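Local coordinates for uncharacterized protein MJ0690 (Methanocaldococcus jannaschii, PDB 3K32) that is of unknown function but is predicted to be a tRNA methyltransferase subunit and, as a PP-loop member of the HUP superfamily, probably binds ATP, at residues L6-D18 and L26-I38. Sequence-based numbering, arbitrary orientation.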
loop_
_atom_site.group_PDB
_atom_site.type_symbol
_atom_site.label_atom_id
_atom_site.label_comp_id
_atom_site.label_asym_id
_atom_site.label_seq_id
_atom_site.Cartn_x
_atom_site.Cartn_y
_atom_site.Cartn_z
ATOM N N LEU B 6 -4.442 21.720 -6.440
ATOM C CA LEU B 6 -4.867 20.358 -6.113
ATOM C C LEU B 6 -4.431 19.354 -7.181
ATOM O O LEU B 6 -4.697 19.529 -8.373
ATOM C CB LEU B 6 -6.380 20.283 -5.920
ATOM C CG LEU B 6 -6.863 18.996 -5.254
ATOM C CD1 LEU B 6 -6.897 19.174 -3.746
ATOM C CD2 LEU B 6 -8.232 18.633 -5.770
HETATM N N MSE B 7 -3.783 18.289 -6.731
HETATM C CA MSE B 7 -3.051 17.398 -7.617
HETATM C C MSE B 7 -3.934 16.312 -8.251
HETATM O O MSE B 7 -4.538 15.501 -7.558
HETATM C CB MSE B 7 -1.902 16.775 -6.824
HETATM C CG MSE B 7 -0.929 15.950 -7.622
HETATM SE SE MSE B 7 0.459 17.030 -8.411
HETATM C CE MSE B 7 0.853 18.222 -6.911
ATOM N N ASP B 8 -4.009 16.300 -9.576
ATOM C CA ASP B 8 -4.737 15.244 -10.264
ATOM C C ASP B 8 -4.017 13.887 -10.168
ATOM O O ASP B 8 -2.801 13.816 -9.995
ATOM C CB ASP B 8 -4.965 15.603 -11.739
ATOM C CG ASP B 8 -5.979 16.734 -11.929
ATOM O OD1 ASP B 8 -6.739 17.030 -10.984
ATOM O OD2 ASP B 8 -6.019 17.323 -13.036
ATOM N N VAL B 9 -4.786 12.812 -10.275
ATOM C CA VAL B 9 -4.221 11.494 -10.468
ATOM C C VAL B 9 -5.180 10.634 -11.275
ATOM O O VAL B 9 -6.389 10.696 -11.104
ATOM C CB VAL B 9 -3.932 10.807 -9.143
ATOM C CG1 VAL B 9 -5.148 10.845 -8.248
ATOM C CG2 VAL B 9 -3.506 9.382 -9.403
ATOM N N HIS B 10 -4.637 9.838 -12.175
ATOM C CA HIS B 10 -5.474 9.068 -13.071
ATOM C C HIS B 10 -5.475 7.606 -12.651
ATOM O O HIS B 10 -4.434 6.951 -12.626
ATOM C CB HIS B 10 -5.033 9.285 -14.523
ATOM C CG HIS B 10 -5.256 10.695 -14.998
ATOM N ND1 HIS B 10 -4.341 11.705 -14.774
ATOM C CD2 HIS B 10 -6.302 11.265 -15.632
ATOM C CE1 HIS B 10 -4.813 12.833 -15.270
ATOM N NE2 HIS B 10 -6.002 12.602 -15.791
ATOM N N VAL B 11 -6.657 7.115 -12.302
ATOM C CA VAL B 11 -6.806 5.832 -11.641
ATOM C C VAL B 11 -7.465 4.800 -12.546
ATOM O O VAL B 11 -8.653 4.888 -12.837
ATOM C CB VAL B 11 -7.702 5.971 -10.405
ATOM C CG1 VAL B 11 -7.678 4.688 -9.576
ATOM C CG2 VAL B 11 -7.302 7.168 -9.572
ATOM N N LEU B 12 -6.699 3.811 -12.980
ATOM C CA LEU B 12 -7.297 2.663 -13.639
ATOM C C LEU B 12 -8.373 2.135 -12.718
ATOM O O LEU B 12 -8.154 1.959 -11.525
ATOM C CB LEU B 12 -6.248 1.596 -13.917
ATOM C CG LEU B 12 -5.374 1.969 -15.112
ATOM C CD1 LEU B 12 -4.015 1.301 -15.036
ATOM C CD2 LEU B 12 -6.112 1.594 -16.401
ATOM N N PHE B 13 -9.549 1.900 -13.269
ATOM C CA PHE B 13 -10.712 1.674 -12.433
ATOM C C PHE B 13 -11.634 0.646 -13.085
ATOM O O PHE B 13 -11.993 0.775 -14.261
ATOM C CB PHE B 13 -11.408 3.015 -12.211
ATOM C CG PHE B 13 -12.606 2.955 -11.310
ATOM C CD1 PHE B 13 -12.455 2.875 -9.932
ATOM C CD2 PHE B 13 -13.891 3.037 -11.838
ATOM C CE1 PHE B 13 -13.562 2.838 -9.104
ATOM C CE2 PHE B 13 -14.999 3.019 -11.008
ATOM C CZ PHE B 13 -14.835 2.909 -9.639
ATOM N N SER B 14 -11.996 -0.382 -12.316
ATOM C CA SER B 14 -12.805 -1.490 -12.833
ATOM C C SER B 14 -14.217 -1.446 -12.278
ATOM O O SER B 14 -15.120 -2.079 -12.821
ATOM C CB SER B 14 -12.195 -2.826 -12.432
ATOM O OG SER B 14 -12.480 -3.084 -11.060
ATOM N N GLY B 15 -14.397 -0.727 -11.174
ATOM C CA GLY B 15 -15.696 -0.633 -10.550
ATOM C C GLY B 15 -15.892 -1.602 -9.395
ATOM O O GLY B 15 -16.890 -1.508 -8.689
ATOM N N GLY B 16 -14.965 -2.540 -9.194
ATOM C CA GLY B 16 -15.049 -3.413 -8.021
ATOM C C GLY B 16 -14.818 -2.658 -6.705
ATOM O O GLY B 16 -14.327 -1.522 -6.698
ATOM N N LYS B 17 -15.167 -3.274 -5.584
ATOM C CA LYS B 17 -15.068 -2.589 -4.292
ATOM C C LYS B 17 -13.629 -2.204 -3.933
ATOM O O LYS B 17 -13.385 -1.153 -3.352
ATOM C CB LYS B 17 -15.722 -3.399 -3.172
ATOM C CG LYS B 17 -15.154 -4.788 -2.960
ATOM C CD LYS B 17 -16.065 -5.611 -2.057
ATOM C CE LYS B 17 -15.392 -6.916 -1.590
ATOM N NZ LYS B 17 -14.127 -6.673 -0.799
ATOM N N ASP B 18 -12.676 -3.038 -4.309
ATOM C CA ASP B 18 -11.282 -2.690 -4.090
ATOM C C ASP B 18 -10.859 -1.462 -4.889
ATOM O O ASP B 18 -10.440 -0.451 -4.330
ATOM C CB ASP B 18 -10.384 -3.888 -4.407
ATOM C CG ASP B 18 -10.548 -5.007 -3.395
ATOM O OD1 ASP B 18 -10.602 -4.709 -2.175
ATOM O OD2 ASP B 18 -10.648 -6.176 -3.822
ATOM N N LEU B 26 -7.246 7.761 -2.469
ATOM C CA LEU B 26 -6.585 8.867 -3.156
ATOM C C LEU B 26 -7.295 10.173 -2.791
ATOM O O LEU B 26 -6.644 11.181 -2.457
ATOM C CB LEU B 26 -6.595 8.645 -4.667
ATOM C CG LEU B 26 -5.364 8.006 -5.358
ATOM C CD1 LEU B 26 -4.228 7.582 -4.402
ATOM C CD2 LEU B 26 -5.764 6.853 -6.277
ATOM N N LYS B 27 -8.634 10.141 -2.826
ATOM C CA LYS B 27 -9.418 11.320 -2.504
ATOM C C LYS B 27 -9.217 11.768 -1.054
ATOM O O LYS B 27 -9.154 12.959 -0.779
ATOM C CB LYS B 27 -10.899 11.119 -2.803
ATOM C CG LYS B 27 -11.728 12.309 -2.387
ATOM C CD LYS B 27 -13.104 12.316 -3.035
ATOM C CE LYS B 27 -13.926 13.532 -2.593
ATOM N NZ LYS B 27 -13.149 14.813 -2.694
ATOM N N LYS B 28 -9.101 10.806 -0.140
ATOM C CA LYS B 28 -8.807 11.099 1.256
ATOM C C LYS B 28 -7.499 11.860 1.379
ATOM O O LYS B 28 -7.373 12.748 2.209
ATOM C CB LYS B 28 -8.710 9.809 2.076
ATOM C CG LYS B 28 -9.994 8.982 2.129
ATOM C CD LYS B 28 -11.119 9.778 2.705
ATOM C CE LYS B 28 -12.225 8.873 3.234
ATOM N NZ LYS B 28 -13.275 9.663 3.970
ATOM N N LEU B 29 -6.522 11.506 0.549
ATOM C CA LEU B 29 -5.201 12.124 0.634
ATOM C C LEU B 29 -5.094 13.489 -0.050
ATOM O O LEU B 29 -4.021 14.098 -0.081
ATOM C CB LEU B 29 -4.134 11.173 0.090
ATOM C CG LEU B 29 -4.099 9.826 0.814
ATOM C CD1 LEU B 29 -3.162 8.858 0.114
ATOM C CD2 LEU B 29 -3.714 9.983 2.283
ATOM N N GLY B 30 -6.198 13.971 -0.605
ATOM C CA GLY B 30 -6.192 15.283 -1.221
ATOM C C GLY B 30 -6.030 15.317 -2.730
ATOM O O GLY B 30 -5.904 16.386 -3.302
ATOM N N TYR B 31 -6.051 14.160 -3.383
ATOM C CA TYR B 31 -5.922 14.128 -4.837
ATOM C C TYR B 31 -7.254 14.274 -5.526
ATOM O O TYR B 31 -8.278 13.825 -5.017
ATOM C CB TYR B 31 -5.345 12.810 -5.310
ATOM C CG TYR B 31 -3.907 12.567 -4.944
ATOM C CD1 TYR B 31 -2.892 13.079 -5.709
ATOM C CD2 TYR B 31 -3.570 11.775 -3.857
ATOM C CE1 TYR B 31 -1.589 12.842 -5.392
ATOM C CE2 TYR B 31 -2.265 11.539 -3.533
ATOM C CZ TYR B 31 -1.273 12.070 -4.307
ATOM O OH TYR B 31 0.052 11.839 -4.000
ATOM N N ASN B 32 -7.238 14.867 -6.712
ATOM C CA ASN B 32 -8.408 14.800 -7.564
ATOM C C ASN B 32 -8.327 13.578 -8.485
ATOM O O ASN B 32 -7.583 13.583 -9.469
ATOM C CB ASN B 32 -8.547 16.071 -8.372
ATOM C CG ASN B 32 -9.912 16.206 -8.970
ATOM O OD1 ASN B 32 -10.843 15.510 -8.565
ATOM N ND2 ASN B 32 -10.052 17.101 -9.942
ATOM N N PRO B 33 -9.069 12.512 -8.150
ATOM C CA PRO B 33 -8.997 11.255 -8.895
ATOM C C PRO B 33 -9.800 11.300 -10.189
ATOM O O PRO B 33 -10.986 11.619 -10.183
ATOM C CB PRO B 33 -9.641 10.236 -7.939
ATOM C CG PRO B 33 -9.812 10.944 -6.643
ATOM C CD PRO B 33 -9.978 12.392 -7.006
ATOM N N HIS B 34 -9.140 10.993 -11.295
ATOM C CA HIS B 34 -9.821 10.829 -12.567
ATOM C C HIS B 34 -9.843 9.338 -12.881
ATOM O O HIS B 34 -8.842 8.764 -13.327
ATOM C CB HIS B 34 -9.114 11.633 -13.656
ATOM C CG HIS B 34 -9.190 13.118 -13.449
ATOM N ND1 HIS B 34 -8.633 13.745 -12.353
ATOM C CD2 HIS B 34 -9.765 14.094 -14.189
ATOM C CE1 HIS B 34 -8.862 15.045 -12.428
ATOM N NE2 HIS B 34 -9.543 15.285 -13.533
ATOM N N LEU B 35 -10.974 8.707 -12.590
ATOM C CA LEU B 35 -11.152 7.287 -12.862
ATOM C C LEU B 35 -11.126 7.039 -14.358
ATOM O O LEU B 35 -11.807 7.728 -15.126
ATOM C CB LEU B 35 -12.476 6.785 -12.272
ATOM C CG LEU B 35 -12.494 6.439 -10.783
ATOM C CD1 LEU B 35 -11.595 7.349 -9.981
ATOM C CD2 LEU B 35 -13.917 6.429 -10.213
ATOM N N ILE B 36 -10.330 6.065 -14.766
ATOM C CA ILE B 36 -10.301 5.636 -16.156
ATOM C C ILE B 36 -10.393 4.094 -16.317
ATOM O O ILE B 36 -9.807 3.308 -15.557
ATOM C CB ILE B 36 -9.070 6.194 -16.881
ATOM C CG1 ILE B 36 -7.827 5.459 -16.429
ATOM C CG2 ILE B 36 -8.910 7.692 -16.641
ATOM C CD1 ILE B 36 -7.476 4.342 -17.364
ATOM N N THR B 37 -11.161 3.683 -17.311
ATOM C CA THR B 37 -11.363 2.284 -17.629
ATOM C C THR B 37 -10.952 2.045 -19.080
ATOM O O THR B 37 -11.468 2.688 -19.994
ATOM C CB THR B 37 -12.858 1.892 -17.483
ATOM O OG1 THR B 37 -13.326 2.233 -16.178
ATOM C CG2 THR B 37 -13.051 0.406 -17.698
ATOM N N ILE B 38 -10.019 1.128 -19.285
ATOM C CA ILE B 38 -9.611 0.745 -20.620
ATOM C C ILE B 38 -10.739 0.049 -21.361
ATOM O O ILE B 38 -11.475 -0.750 -20.775
ATOM C CB ILE B 38 -8.414 -0.220 -20.586
ATOM C CG1 ILE B 38 -7.190 0.459 -19.964
ATOM C CG2 ILE B 38 -8.112 -0.774 -21.981
ATOM C CD1 ILE B 38 -7.026 1.905 -20.361
#
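Strands 8-12 and 32-38 run parallel, Asp8 beside Asn32 and Leu12 beside Ile36, their axes 4.5 Å apart at closest and 31° from exact alignment. Backbone bonds alternate between them; the straightest, His34 N to Val9 O, is 2.8 Å long. Asn32 O is gripped twice: Val9 N and His34 ND1 reach it from opposite faces of its carbonyl plane. The His34 bond lies near the ring plane and helps fix the turn of the imidazole. His10 lies alongside His34, and its CD2 packs 3.5 Å from His34 CB. The two rings meet obliquely, with planes at 38°. At the other end of the His34 ring, Asp8 OD1 stands 3.2 Å from CE1, near the ring plane. An alanine in place of His34 would probably open a gap beside His10 and leave Asn32 O without its side-chain donor. Asn32 ND2 gives Asp8 only a weak bond, while Asn32 OD1 accepts from Lys59 of the neighbouring strand 59-64. The pair forms a beta-alpha-beta unit with helix 17-28, in the parallel sheet of this HUP-type fold. Val9, Val11, Pro33 and Leu35 are on the helix side. There Val11 CG2 meets Leu26 CD2 tip to tip at 3.6 Å. Val9 CG1 packs on Tyr31 CB at 3.5 Å. Phe13 CG is anti to the backbone N (chi1 -178°), which lays the ring against Leu35. Leu35 CD2 sits over the ring centre, 3.5 Å away, in a CH-pi contact; Gly15 N lies over the opposite face. Past the strand, Ser14 OG accepts from Gly16 N in an ST turn. Ser14 to Asp18 match the PP-loop that binds ATP phosphates in relatives; here Ser14 and Asp18 hydrogen-bond a glycerol.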